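Local coordinates for protein prolyl 4-hydroxylase (Paramecium bursaria Chlorella virus 1, PDB 5C5T) that probably hydroxylates proline residues of collagen-like chains as a metal- and 2-oxoglutarate-dependent dioxygenase, at residues Y38-G43 with K185-F190; I58-I63 with E86-M91; Y119-V124 with Q222-V227; Y136-G141 with T205-L210. All coordinates share one frame; numbering follows the deposited sequence.

Overall arrangement
Contacts 1, 2 and 3 all reach the larger antiparallel sheet. Contact 4, in the smaller sheet facing it, supplies the three protein ligands of the zinc; 2-oxoglutarate lies between the sheets. Contact 1 joins the edge strand 38-41 to 188-192, and contact 2 packs the turn after helix 47-59 on the other outermost strand, 86-89; their centres are about 22 Å apart. Contact 3 touches contact 1 through Ile224 CD1 and Phe190 CE1, 3.9 Å apart, and probably bonds contact 2 through Phe90 N and Val124 O at 2.9 Å. Trp223 NE1 of contact 3 meets OD2 of the zinc ligand Asp140 in contact 4, 3.0 Å away. The centres of contacts 3 and 4 lie about 18 Å apart.

Contact 1 of 4, residues Y38-G43 with K185-F190; sequences YEKIDG and KGTSIF
Glu39 and Ile41 pair with Phe190 and Ser188 as two antiparallel hydrogen-bonded pairs, and Lys40 with Ile189 forms the non-hydrogen-bonded pair between them. The short strand axes come within 4.7 Å and run 162° apart. Four backbone bonds join the strands, two to each pair. Phe190 N to Glu39 O, at 2.8 Å, is matched by Glu39 N to Phe190 O. Ile41 N to Ser188 O, also 2.8 Å, is matched by Ser188 N to Ile41 O.

Packing is tightest on the face that carries Lys40 and Ile189. Ile189 CD1 presses against Lys40 CG and CB, 3.4 Å from each, closer than usual for carbon atoms. Thr187 CG2 meets Lys40 CG at 3.6 Å. With CG anti to the backbone N (chi1 -180°), the lysine lays its first methylenes over these two side chains, while its ammonium end leads away. On the other face Ser188 OG lies 3.3 Å from Ile41 CB. This hydroxyl is buried and has no polar partner in the model.

The solvent side is looser, around Asp42 and Gly43. Here Thr187 OG1 donates to Asp42 OD1 at 2.7 Å, on the anti lone pair of that oxygen. A water ties the turn together: it accepts from Gly43 N and donates to Lys185 O and Thr187 OG1.

Strand 38-41 is an outermost strand of the larger sheet of this double-stranded beta-helix fold. Strand 188-192 has 153-160 on its other side. Helix 96-109 covers the face of Glu39 and Phe190 through Phe108 and Leu109, and the Glu39 carboxylate forms a salt bridge with Lys112.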
# COMPACT_ATOMS: atom_id res chain seq x y z
N TYR A 38 -2.83 -10.79 4.46
CA TYR A 38 -2.38 -10.17 3.19
C TYR A 38 -2.70 -11.11 2.04
O TYR A 38 -2.88 -12.31 2.27
CB TYR A 38 -0.87 -9.86 3.21
CG TYR A 38 -0.05 -11.12 3.33
CD1 TYR A 38 0.20 -11.91 2.24
CD2 TYR A 38 0.40 -11.53 4.56
CE1 TYR A 38 0.93 -13.09 2.37
CE2 TYR A 38 1.15 -12.70 4.72
CZ TYR A 38 1.41 -13.48 3.61
OH TYR A 38 2.12 -14.68 3.82
N GLU A 39 -2.87 -10.54 0.86
CA GLU A 39 -3.00 -11.26 -0.39
C GLU A 39 -2.18 -10.53 -1.43
O GLU A 39 -2.21 -9.28 -1.52
CB GLU A 39 -4.46 -11.35 -0.82
CG GLU A 39 -5.32 -12.09 0.16
CD GLU A 39 -6.77 -12.17 -0.26
OE1 GLU A 39 -7.07 -12.72 -1.34
OE2 GLU A 39 -7.62 -11.74 0.53
N LYS A 40 -1.55 -11.32 -2.30
CA LYS A 40 -0.73 -10.79 -3.38
C LYS A 40 -1.42 -11.05 -4.69
O LYS A 40 -1.90 -12.17 -4.91
CB LYS A 40 0.69 -11.42 -3.35
CG LYS A 40 1.67 -10.92 -4.47
CD LYS A 40 3.02 -11.61 -4.42
CE LYS A 40 3.00 -12.88 -5.25
NZ LYS A 40 4.38 -13.43 -5.31
N ILE A 41 -1.49 -10.05 -5.56
CA ILE A 41 -2.09 -10.20 -6.88
C ILE A 41 -1.10 -9.80 -7.96
O ILE A 41 -0.79 -8.63 -8.11
CB ILE A 41 -3.35 -9.36 -6.99
CG1 ILE A 41 -4.33 -9.62 -5.82
CG2 ILE A 41 -4.04 -9.62 -8.36
CD1 ILE A 41 -5.40 -8.50 -5.70
N ASP A 42 -0.61 -10.76 -8.74
CA ASP A 42 0.24 -10.40 -9.87
C ASP A 42 -0.60 -9.80 -11.02
O ASP A 42 -1.73 -10.21 -11.22
CB ASP A 42 1.01 -11.61 -10.36
CG ASP A 42 2.08 -12.02 -9.40
OD1 ASP A 42 2.77 -11.15 -8.81
OD2 ASP A 42 2.25 -13.24 -9.24
N GLY A 43 -0.02 -8.88 -11.78
CA GLY A 43 -0.68 -8.24 -12.90
C GLY A 43 -1.89 -7.41 -12.57
O GLY A 43 -2.76 -7.21 -13.42
N LYS A 185 6.88 -5.29 -10.94
CA LYS A 185 6.06 -4.33 -11.66
C LYS A 185 4.68 -4.89 -11.92
O LYS A 185 4.50 -6.00 -12.48
CB LYS A 185 6.74 -3.94 -12.97
CG LYS A 185 6.11 -2.78 -13.68
CD LYS A 185 6.84 -2.50 -14.99
CE LYS A 185 6.65 -1.13 -15.50
NZ LYS A 185 7.67 -0.25 -14.84
N GLY A 186 3.69 -4.14 -11.45
CA GLY A 186 2.31 -4.47 -11.66
C GLY A 186 1.63 -5.28 -10.59
O GLY A 186 0.41 -5.42 -10.65
N THR A 187 2.40 -5.86 -9.68
CA THR A 187 1.89 -6.68 -8.59
C THR A 187 1.35 -5.82 -7.49
O THR A 187 1.94 -4.80 -7.16
CB THR A 187 3.00 -7.58 -8.03
OG1 THR A 187 3.44 -8.54 -9.03
CG2 THR A 187 2.59 -8.32 -6.78
N SER A 188 0.22 -6.23 -6.93
CA SER A 188 -0.32 -5.56 -5.74
C SER A 188 -0.19 -6.46 -4.51
O SER A 188 -0.22 -7.71 -4.60
CB SER A 188 -1.81 -5.15 -5.92
OG SER A 188 -2.65 -6.28 -6.11
N ILE A 189 -0.09 -5.80 -3.35
CA ILE A 189 -0.21 -6.46 -2.06
C ILE A 189 -1.34 -5.76 -1.34
O ILE A 189 -1.29 -4.54 -1.14
CB ILE A 189 1.05 -6.41 -1.19
CG1 ILE A 189 2.27 -7.06 -1.86
CG2 ILE A 189 0.80 -7.11 0.11
CD1 ILE A 189 2.14 -8.56 -2.12
N PHE A 190 -2.35 -6.52 -0.97
CA PHE A 190 -3.44 -6.07 -0.08
C PHE A 190 -3.18 -6.56 1.37
O PHE A 190 -2.87 -7.73 1.59
CB PHE A 190 -4.79 -6.59 -0.57
CG PHE A 190 -5.93 -6.27 0.35
CD1 PHE A 190 -6.58 -5.07 0.25
CD2 PHE A 190 -6.29 -7.14 1.35
CE1 PHE A 190 -7.64 -4.76 1.10
CE2 PHE A 190 -7.34 -6.83 2.23
CZ PHE A 190 -8.00 -5.64 2.10
O HOH W 1 2.91 -8.18 -11.80

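Contact 2 of 4, residues I58-I63 with E86-M91; sequences IKKGLI and EQTWFM
Leu62 and Thr88 bring the two backbones closest, with CA atoms 6.0 Å apart, where the turn after helix 47-59 passes strand 86-89. The helix ends in a Schellman motif. Gly61 has positive phi, and its N bonds back to Ile58 O at 2.9 Å. Lys60 and Leu62, either side of Gly61 in sequence, both meet the strand, which is an outermost strand of the larger sheet.

Leu62 lies over the start of the strand. Its CD1 approaches Gln87 CA at 4.1 Å and also packs near Glu86 and the CG2 methyl of Thr88. The carbonyl oxygen of Leu62 rests 3.3 Å from Glu86 CB. The carboxylate of Glu86 bends away to bond Gln133. Ala57 of the helix covers Leu62, Thr88 and Phe90, and Leu53 also packs on the phenylalanine.

Lys60 carries most of the other half. Its chain crosses Thr88 at about a right angle, with CE 3.5 Å from Thr88 OG1. Bends at chi3 (64°) and chi4 (69°) fold its end over the Phe90 ring. The ammonium group makes a cation-pi contact with that face and a salt bridge with Glu94. Its NZ also donates to Trp89 O at 2.8 Å, from a position tilted out of the carbonyl plane. Lys60 CE sits over the ring centre of Phe90, 3.7 Å from the centroid.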
# COMPACT_ATOMS: atom_id res chain seq x y z
N ILE A 58 6.12 11.86 -11.77
CA ILE A 58 7.34 12.65 -12.03
C ILE A 58 6.93 14.06 -12.44
O ILE A 58 7.52 15.04 -11.96
CB ILE A 58 8.21 11.95 -13.07
CG1 ILE A 58 8.85 10.69 -12.46
CG2 ILE A 58 9.32 12.87 -13.61
CD1 ILE A 58 9.50 9.78 -13.52
N LYS A 59 5.92 14.18 -13.30
CA LYS A 59 5.46 15.52 -13.73
C LYS A 59 4.91 16.36 -12.57
O LYS A 59 4.93 17.60 -12.66
CB LYS A 59 4.42 15.39 -14.86
CG LYS A 59 5.06 14.99 -16.21
CD LYS A 59 4.18 15.39 -17.40
CE LYS A 59 4.81 15.00 -18.74
NZ LYS A 59 4.34 13.65 -19.18
N LYS A 60 4.49 15.71 -11.48
CA LYS A 60 4.03 16.39 -10.27
C LYS A 60 5.14 16.68 -9.26
O LYS A 60 4.87 17.20 -8.16
CB LYS A 60 2.93 15.57 -9.60
CG LYS A 60 1.66 15.56 -10.39
CD LYS A 60 0.79 14.33 -10.08
CE LYS A 60 0.28 14.22 -8.64
NZ LYS A 60 -0.74 15.23 -8.32
N GLY A 61 6.38 16.30 -9.59
CA GLY A 61 7.53 16.64 -8.79
C GLY A 61 8.11 15.51 -7.97
O GLY A 61 8.93 15.77 -7.07
N LEU A 62 7.73 14.27 -8.27
CA LEU A 62 8.13 13.14 -7.40
C LEU A 62 9.62 13.12 -7.12
O LEU A 62 10.02 12.81 -6.00
CB LEU A 62 7.70 11.79 -7.99
CG LEU A 62 8.09 10.51 -7.24
CD1 LEU A 62 7.39 10.50 -5.89
CD2 LEU A 62 7.73 9.25 -8.05
N ILE A 63 10.45 13.43 -8.12
CA ILE A 63 11.89 13.28 -7.92
C ILE A 63 12.51 14.55 -7.31
O ILE A 63 12.59 15.58 -7.97
CB ILE A 63 12.57 12.87 -9.23
CG1 ILE A 63 12.08 11.47 -9.63
CG2 ILE A 63 14.08 12.81 -9.06
CD1 ILE A 63 12.55 10.99 -10.96
N GLU A 86 10.35 9.96 -1.10
CA GLU A 86 9.69 11.13 -1.71
C GLU A 86 8.26 10.70 -2.00
O GLU A 86 8.05 9.53 -2.28
CB GLU A 86 10.41 11.54 -2.99
CG GLU A 86 11.80 12.06 -2.76
CD GLU A 86 12.79 10.97 -2.41
OE1 GLU A 86 12.89 9.95 -3.17
OE2 GLU A 86 13.46 11.14 -1.36
N GLN A 87 7.30 11.61 -1.88
CA GLN A 87 5.89 11.29 -2.13
C GLN A 87 5.12 12.36 -2.91
O GLN A 87 5.41 13.55 -2.83
CB GLN A 87 5.14 11.06 -0.83
CG GLN A 87 5.77 10.01 0.08
CD GLN A 87 6.47 10.66 1.23
OE1 GLN A 87 5.89 11.53 1.89
NE2 GLN A 87 7.71 10.29 1.47
N THR A 88 4.09 11.93 -3.64
CA THR A 88 3.10 12.86 -4.14
C THR A 88 1.70 12.26 -4.04
O THR A 88 1.55 11.05 -3.86
CB THR A 88 3.44 13.30 -5.58
OG1 THR A 88 2.58 14.37 -5.98
CG2 THR A 88 3.35 12.13 -6.60
N TRP A 89 0.70 13.13 -4.07
CA TRP A 89 -0.72 12.74 -3.97
C TRP A 89 -1.54 13.06 -5.21
O TRP A 89 -1.35 14.11 -5.81
CB TRP A 89 -1.41 13.42 -2.80
CG TRP A 89 -0.83 13.12 -1.46
CD1 TRP A 89 0.12 13.85 -0.81
CD2 TRP A 89 -1.21 12.05 -0.56
NE1 TRP A 89 0.37 13.30 0.44
CE2 TRP A 89 -0.42 12.18 0.60
CE3 TRP A 89 -2.13 11.01 -0.61
CZ2 TRP A 89 -0.52 11.29 1.68
CZ3 TRP A 89 -2.23 10.12 0.47
CH2 TRP A 89 -1.45 10.28 1.59
N PHE A 90 -2.49 12.19 -5.53
CA PHE A 90 -3.40 12.38 -6.67
C PHE A 90 -4.80 12.67 -6.18
O PHE A 90 -5.30 12.03 -5.22
CB PHE A 90 -3.41 11.12 -7.54
CG PHE A 90 -2.18 10.95 -8.38
CD1 PHE A 90 -1.05 10.43 -7.84
CD2 PHE A 90 -2.15 11.33 -9.71
CE1 PHE A 90 0.11 10.31 -8.55
CE2 PHE A 90 -0.97 11.16 -10.48
CZ PHE A 90 0.16 10.64 -9.88
N MET A 91 -5.41 13.69 -6.78
CA MET A 91 -6.82 13.99 -6.56
C MET A 91 -7.70 12.91 -7.17
O MET A 91 -7.27 12.23 -8.10
CB MET A 91 -7.18 15.35 -7.14
CG MET A 91 -6.37 16.51 -6.56
SD MET A 91 -6.66 16.78 -4.81
CE MET A 91 -5.21 16.13 -4.05

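Contact 3 of 4, residues Y119-V124 with Q222-V227; sequences YNFEDV and QWIRAV
Trp223 O accepts two hydrogen bonds, from Glu122 N at 3.0 Å and from Gln222 NE2 at 2.9 Å. The two donors reach it from opposite faces of the carbonyl plane. Gln222 NE2 also donates to Glu122 O, 2.9 Å away and near the plane of the amide. The amide nitrogen thus joins both backbones. A bend at chi2 (64°) brings it there, across the Phe121 side chain at about a right angle. Its OE1 bonds Gln102.

Asn120 and Arg225 form an antiparallel hydrogen-bonded pair, followed by the non-hydrogen-bonded pair of Phe121 with Ile224. These are neighbouring strands of the larger sheet of the double-stranded beta-helix fold, with strand 153-160 beyond 217-225.

Ile224 CG2 touches Tyr119 CD2 at 3.8 Å on the face packed by helix 96-109. On the face of Asn120 and Arg225, the arginine forms a salt bridge with Glu122. Arg225 NE donates to Glu122 OE1 at 3.0 Å from above the carboxylate plane; the bonds from Arg225 NH2 are weak. Arg153 makes a second salt bridge to OE1, and Arg225 NH1 bonds Asp151 O. Trp223 CB lies beside Glu122 OE1, and its NE1 bonds the zinc ligand Asp140. A water bridges Asn120 OD1 and Ala226 O.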
# COMPACT_ATOMS: atom_id res chain seq x y z
N TYR A 119 -16.92 1.95 3.57
CA TYR A 119 -15.61 2.55 3.63
C TYR A 119 -15.49 3.72 2.67
O TYR A 119 -16.39 3.95 1.84
CB TYR A 119 -14.52 1.52 3.32
CG TYR A 119 -14.68 0.92 1.96
CD1 TYR A 119 -15.51 -0.18 1.76
CD2 TYR A 119 -14.06 1.47 0.88
CE1 TYR A 119 -15.64 -0.72 0.51
CE2 TYR A 119 -14.20 0.94 -0.37
CZ TYR A 119 -14.99 -0.16 -0.53
OH TYR A 119 -15.12 -0.70 -1.78
N ASN A 120 -14.37 4.46 2.81
CA ASN A 120 -13.96 5.50 1.88
C ASN A 120 -12.58 5.20 1.34
O ASN A 120 -11.76 4.61 2.05
CB ASN A 120 -13.90 6.87 2.54
CG ASN A 120 -15.22 7.39 2.92
OD1 ASN A 120 -15.44 7.80 4.07
ND2 ASN A 120 -16.13 7.42 1.96
N PHE A 121 -12.31 5.63 0.11
CA PHE A 121 -10.96 5.64 -0.44
C PHE A 121 -10.23 6.95 -0.13
O PHE A 121 -10.69 8.07 -0.51
CB PHE A 121 -10.98 5.49 -1.96
CG PHE A 121 -11.33 4.11 -2.47
CD1 PHE A 121 -10.78 2.98 -1.92
CD2 PHE A 121 -12.20 3.96 -3.53
CE1 PHE A 121 -11.10 1.70 -2.46
CE2 PHE A 121 -12.51 2.72 -4.04
CZ PHE A 121 -11.98 1.60 -3.50
N GLU A 122 -9.05 6.85 0.48
CA GLU A 122 -8.13 7.99 0.55
C GLU A 122 -7.62 8.37 -0.86
O GLU A 122 -7.59 7.53 -1.77
CB GLU A 122 -6.95 7.60 1.46
CG GLU A 122 -6.05 8.74 1.89
CD GLU A 122 -5.30 8.46 3.20
OE1 GLU A 122 -5.58 7.45 3.86
OE2 GLU A 122 -4.48 9.32 3.59
N ASP A 123 -7.22 9.62 -1.05
CA ASP A 123 -6.46 9.97 -2.26
C ASP A 123 -5.25 9.05 -2.39
O ASP A 123 -4.57 8.78 -1.41
CB ASP A 123 -5.98 11.40 -2.20
CG ASP A 123 -7.09 12.42 -2.30
OD1 ASP A 123 -8.25 12.05 -2.54
OD2 ASP A 123 -6.79 13.62 -2.10
N VAL A 124 -4.92 8.63 -3.61
CA VAL A 124 -3.78 7.75 -3.81
C VAL A 124 -2.46 8.53 -3.67
O VAL A 124 -2.34 9.67 -4.15
CB VAL A 124 -3.88 7.07 -5.19
CG1 VAL A 124 -2.60 6.38 -5.59
CG2 VAL A 124 -5.05 6.10 -5.23
N GLN A 222 -3.04 2.81 -1.99
CA GLN A 222 -4.50 3.07 -1.86
C GLN A 222 -4.95 2.66 -0.46
O GLN A 222 -5.08 1.48 -0.17
CB GLN A 222 -5.30 2.33 -2.92
CG GLN A 222 -6.81 2.48 -2.75
CD GLN A 222 -7.29 3.92 -2.91
OE1 GLN A 222 -7.48 4.40 -4.03
NE2 GLN A 222 -7.42 4.63 -1.81
N TRP A 223 -5.16 3.62 0.42
CA TRP A 223 -5.65 3.33 1.76
C TRP A 223 -7.19 3.37 1.77
O TRP A 223 -7.82 4.13 1.05
CB TRP A 223 -5.00 4.29 2.83
CG TRP A 223 -3.55 3.96 3.11
CD1 TRP A 223 -3.08 2.82 3.70
CD2 TRP A 223 -2.38 4.75 2.80
NE1 TRP A 223 -1.71 2.85 3.76
CE2 TRP A 223 -1.26 4.02 3.22
CE3 TRP A 223 -2.18 6.00 2.19
CZ2 TRP A 223 0.07 4.49 3.05
CZ3 TRP A 223 -0.86 6.48 2.04
CH2 TRP A 223 0.25 5.71 2.46
N ILE A 224 -7.74 2.52 2.62
CA ILE A 224 -9.16 2.26 2.82
C ILE A 224 -9.49 2.67 4.27
O ILE A 224 -8.90 2.15 5.22
CB ILE A 224 -9.45 0.76 2.54
CG1 ILE A 224 -8.99 0.44 1.10
CG2 ILE A 224 -10.97 0.40 2.74
CD1 ILE A 224 -8.51 -0.96 0.88
N ARG A 225 -10.38 3.63 4.39
CA ARG A 225 -10.75 4.21 5.67
C ARG A 225 -12.18 3.94 6.17
O ARG A 225 -13.12 3.86 5.39
CB ARG A 225 -10.60 5.73 5.61
CG ARG A 225 -9.16 6.16 5.63
CD ARG A 225 -9.08 7.58 5.99
NE ARG A 225 -7.73 8.08 5.89
CZ ARG A 225 -6.98 8.48 6.91
NH1 ARG A 225 -7.42 8.41 8.16
NH2 ARG A 225 -5.76 8.93 6.66
N ALA A 226 -12.30 3.78 7.47
CA ALA A 226 -13.61 3.75 8.12
C ALA A 226 -14.37 5.07 7.88
O ALA A 226 -13.76 6.13 7.65
CB ALA A 226 -13.45 3.49 9.64
N VAL A 227 -15.70 5.02 8.00
CA VAL A 227 -16.60 6.16 7.70
C VAL A 227 -17.16 6.73 9.00
O VAL A 227 -17.63 5.96 9.82
CB VAL A 227 -17.75 5.73 6.77
CG1 VAL A 227 -18.83 6.81 6.68
CG2 VAL A 227 -17.21 5.39 5.40
O HOH W 2 -13.16 8.19 6.12
O HOH W 3 -4.35 6.20 -0.35

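Contact 4 of 4, residues Y136-G141 with T205-L210; sequences YHHYDG and TLHAGL. With ZN (zinc ion), chain D; AKG (2-oxoglutaric acid), chain C.
His207 and His138 face each other as an antiparallel hydrogen-bonded pair and share one zinc ion. His138 N bonds His207 O at 2.9 Å, and His207 N bonds His138 O at 3.0 Å. Both side chains lie on the same face of the sheet. In each, CG sits between the backbone N and the carbonyl carbon (chi1 60° and 64°), which turns the ring toward the metal. The rings meet obliquely, with planes 61° apart, and each gives NE2 to zinc at 2.1 Å.

The far nitrogen of each ring is fixed by a carbonyl two residues earlier in its own segment. His138 ND1 donates to Tyr136 O, and His207 ND1 donates to Thr205 O, both at 2.8 Å and near the ring plane. These bonds set the rotation of the rings and leave NE2 for the metal. Asp140 OD1 binds the zinc at 2.0 Å, its carboxylate almost perpendicular to the His207 ring. This is the His-X-Asp...His facial triad of 2-oxoglutarate oxygenases, where zinc probably occupies the iron site. AKG O2 and O5 chelate the zinc, and Lys217 and Thr172 bond the same ligand. Asp140 OD2 is held by Thr156 and Trp223.

Leu206 has as much surface covered here as His207, though it remains partly exposed. It packs away from the metal, on Tyr139 and His137. Its CD1 lies over one face of the Tyr139 ring, toward the rim and 4.1 Å from the centroid.

Strands 134-138 and 207-209 are neighbours in the smaller sheet, between strands 83-84 and 172-174. Phe191 of strand 188-192, in the larger sheet, packs against His207 and Asp140.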
# COMPACT_ATOMS: atom_id res chain seq x y z
N TYR A 136 11.07 2.48 7.90
CA TYR A 136 11.16 1.67 9.12
C TYR A 136 9.83 1.06 9.55
O TYR A 136 8.80 1.64 9.27
CB TYR A 136 11.68 2.51 10.27
CG TYR A 136 12.00 1.77 11.55
CD1 TYR A 136 13.13 0.97 11.66
CD2 TYR A 136 11.19 1.93 12.68
CE1 TYR A 136 13.42 0.30 12.84
CE2 TYR A 136 11.49 1.28 13.87
CZ TYR A 136 12.61 0.47 13.94
OH TYR A 136 12.94 -0.19 15.11
N HIS A 137 9.85 -0.08 10.24
CA HIS A 137 8.59 -0.78 10.54
C HIS A 137 7.58 0.07 11.31
O HIS A 137 7.89 0.83 12.20
CB HIS A 137 8.83 -2.11 11.26
CG HIS A 137 9.60 -2.03 12.53
ND1 HIS A 137 9.07 -1.56 13.72
CD2 HIS A 137 10.87 -2.43 12.82
CE1 HIS A 137 9.98 -1.65 14.67
NE2 HIS A 137 11.07 -2.18 14.16
N HIS A 138 6.33 -0.08 10.89
CA HIS A 138 5.25 0.72 11.42
C HIS A 138 3.93 0.00 11.14
O HIS A 138 3.87 -1.01 10.42
CB HIS A 138 5.25 2.10 10.75
CG HIS A 138 5.08 2.01 9.27
ND1 HIS A 138 6.10 1.68 8.40
CD2 HIS A 138 3.98 2.19 8.53
CE1 HIS A 138 5.61 1.61 7.18
NE2 HIS A 138 4.32 1.91 7.23
N TYR A 139 2.86 0.55 11.71
CA TYR A 139 1.48 0.23 11.28
C TYR A 139 0.90 1.37 10.44
O TYR A 139 1.25 2.52 10.62
CB TYR A 139 0.58 0.01 12.48
CG TYR A 139 1.19 -0.88 13.56
CD1 TYR A 139 1.22 -2.26 13.40
CD2 TYR A 139 1.68 -0.34 14.75
CE1 TYR A 139 1.70 -3.06 14.35
CE2 TYR A 139 2.21 -1.17 15.72
CZ TYR A 139 2.21 -2.52 15.50
OH TYR A 139 2.70 -3.39 16.44
N ASP A 140 -0.04 1.06 9.55
CA ASP A 140 -0.62 2.10 8.69
C ASP A 140 -1.81 2.82 9.35
O ASP A 140 -2.36 3.75 8.78
CB ASP A 140 -1.04 1.51 7.34
CG ASP A 140 0.13 1.36 6.35
OD1 ASP A 140 1.27 1.76 6.68
OD2 ASP A 140 -0.10 0.85 5.22
N GLY A 141 -2.16 2.42 10.56
CA GLY A 141 -3.21 3.10 11.30
C GLY A 141 -2.71 3.53 12.65
O GLY A 141 -1.57 3.29 13.04
N THR A 205 0.20 -7.09 11.12
CA THR A 205 0.63 -6.51 9.85
C THR A 205 1.50 -5.29 10.03
O THR A 205 1.58 -4.47 9.14
CB THR A 205 -0.58 -6.16 8.95
OG1 THR A 205 -1.48 -5.30 9.67
CG2 THR A 205 -1.30 -7.40 8.55
N LEU A 206 2.24 -5.28 11.16
CA LEU A 206 3.48 -4.49 11.25
C LEU A 206 4.29 -4.72 9.97
O LEU A 206 4.49 -5.84 9.56
CB LEU A 206 4.29 -4.90 12.48
CG LEU A 206 5.65 -4.24 12.76
CD1 LEU A 206 5.38 -2.81 13.20
CD2 LEU A 206 6.41 -5.03 13.83
N HIS A 207 4.69 -3.65 9.32
CA HIS A 207 5.44 -3.84 8.06
C HIS A 207 6.46 -2.73 7.83
O HIS A 207 6.42 -1.67 8.49
CB HIS A 207 4.43 -3.95 6.89
CG HIS A 207 3.64 -2.70 6.69
ND1 HIS A 207 2.61 -2.35 7.54
CD2 HIS A 207 3.78 -1.66 5.83
CE1 HIS A 207 2.12 -1.18 7.17
NE2 HIS A 207 2.84 -0.72 6.17
N ALA A 208 7.36 -2.97 6.88
CA ALA A 208 8.42 -2.04 6.53
C ALA A 208 8.75 -2.14 5.07
O ALA A 208 8.50 -3.17 4.44
CB ALA A 208 9.66 -2.35 7.34
N GLY A 209 9.26 -1.06 4.50
CA GLY A 209 9.91 -1.15 3.21
C GLY A 209 11.41 -1.21 3.48
O GLY A 209 11.97 -0.28 4.03
N LEU A 210 12.06 -2.31 3.10
CA LEU A 210 13.48 -2.49 3.37
C LEU A 210 14.36 -1.63 2.46
O LEU A 210 13.95 -1.14 1.41
CB LEU A 210 13.84 -3.97 3.22
CG LEU A 210 13.11 -4.95 4.16
CD1 LEU A 210 13.70 -6.33 4.03
CD2 LEU A 210 13.17 -4.49 5.61
ZN ZN D . 2.99 1.32 5.72
C1 AKG C . 3.75 2.66 3.33
O1 AKG C . 3.92 3.56 2.45
O2 AKG C . 2.96 2.89 4.29
C2 AKG C . 4.57 1.40 3.29
O5 AKG C . 4.60 0.72 4.27
C3 AKG C . 5.35 1.04 2.01
C4 AKG C . 6.02 -0.31 2.12
C5 AKG C . 7.07 -0.51 1.06
O3 AKG C . 7.65 0.49 0.54
O4 AKG C . 7.36 -1.69 0.70
O HOH W 4 -0.44 -1.98 9.43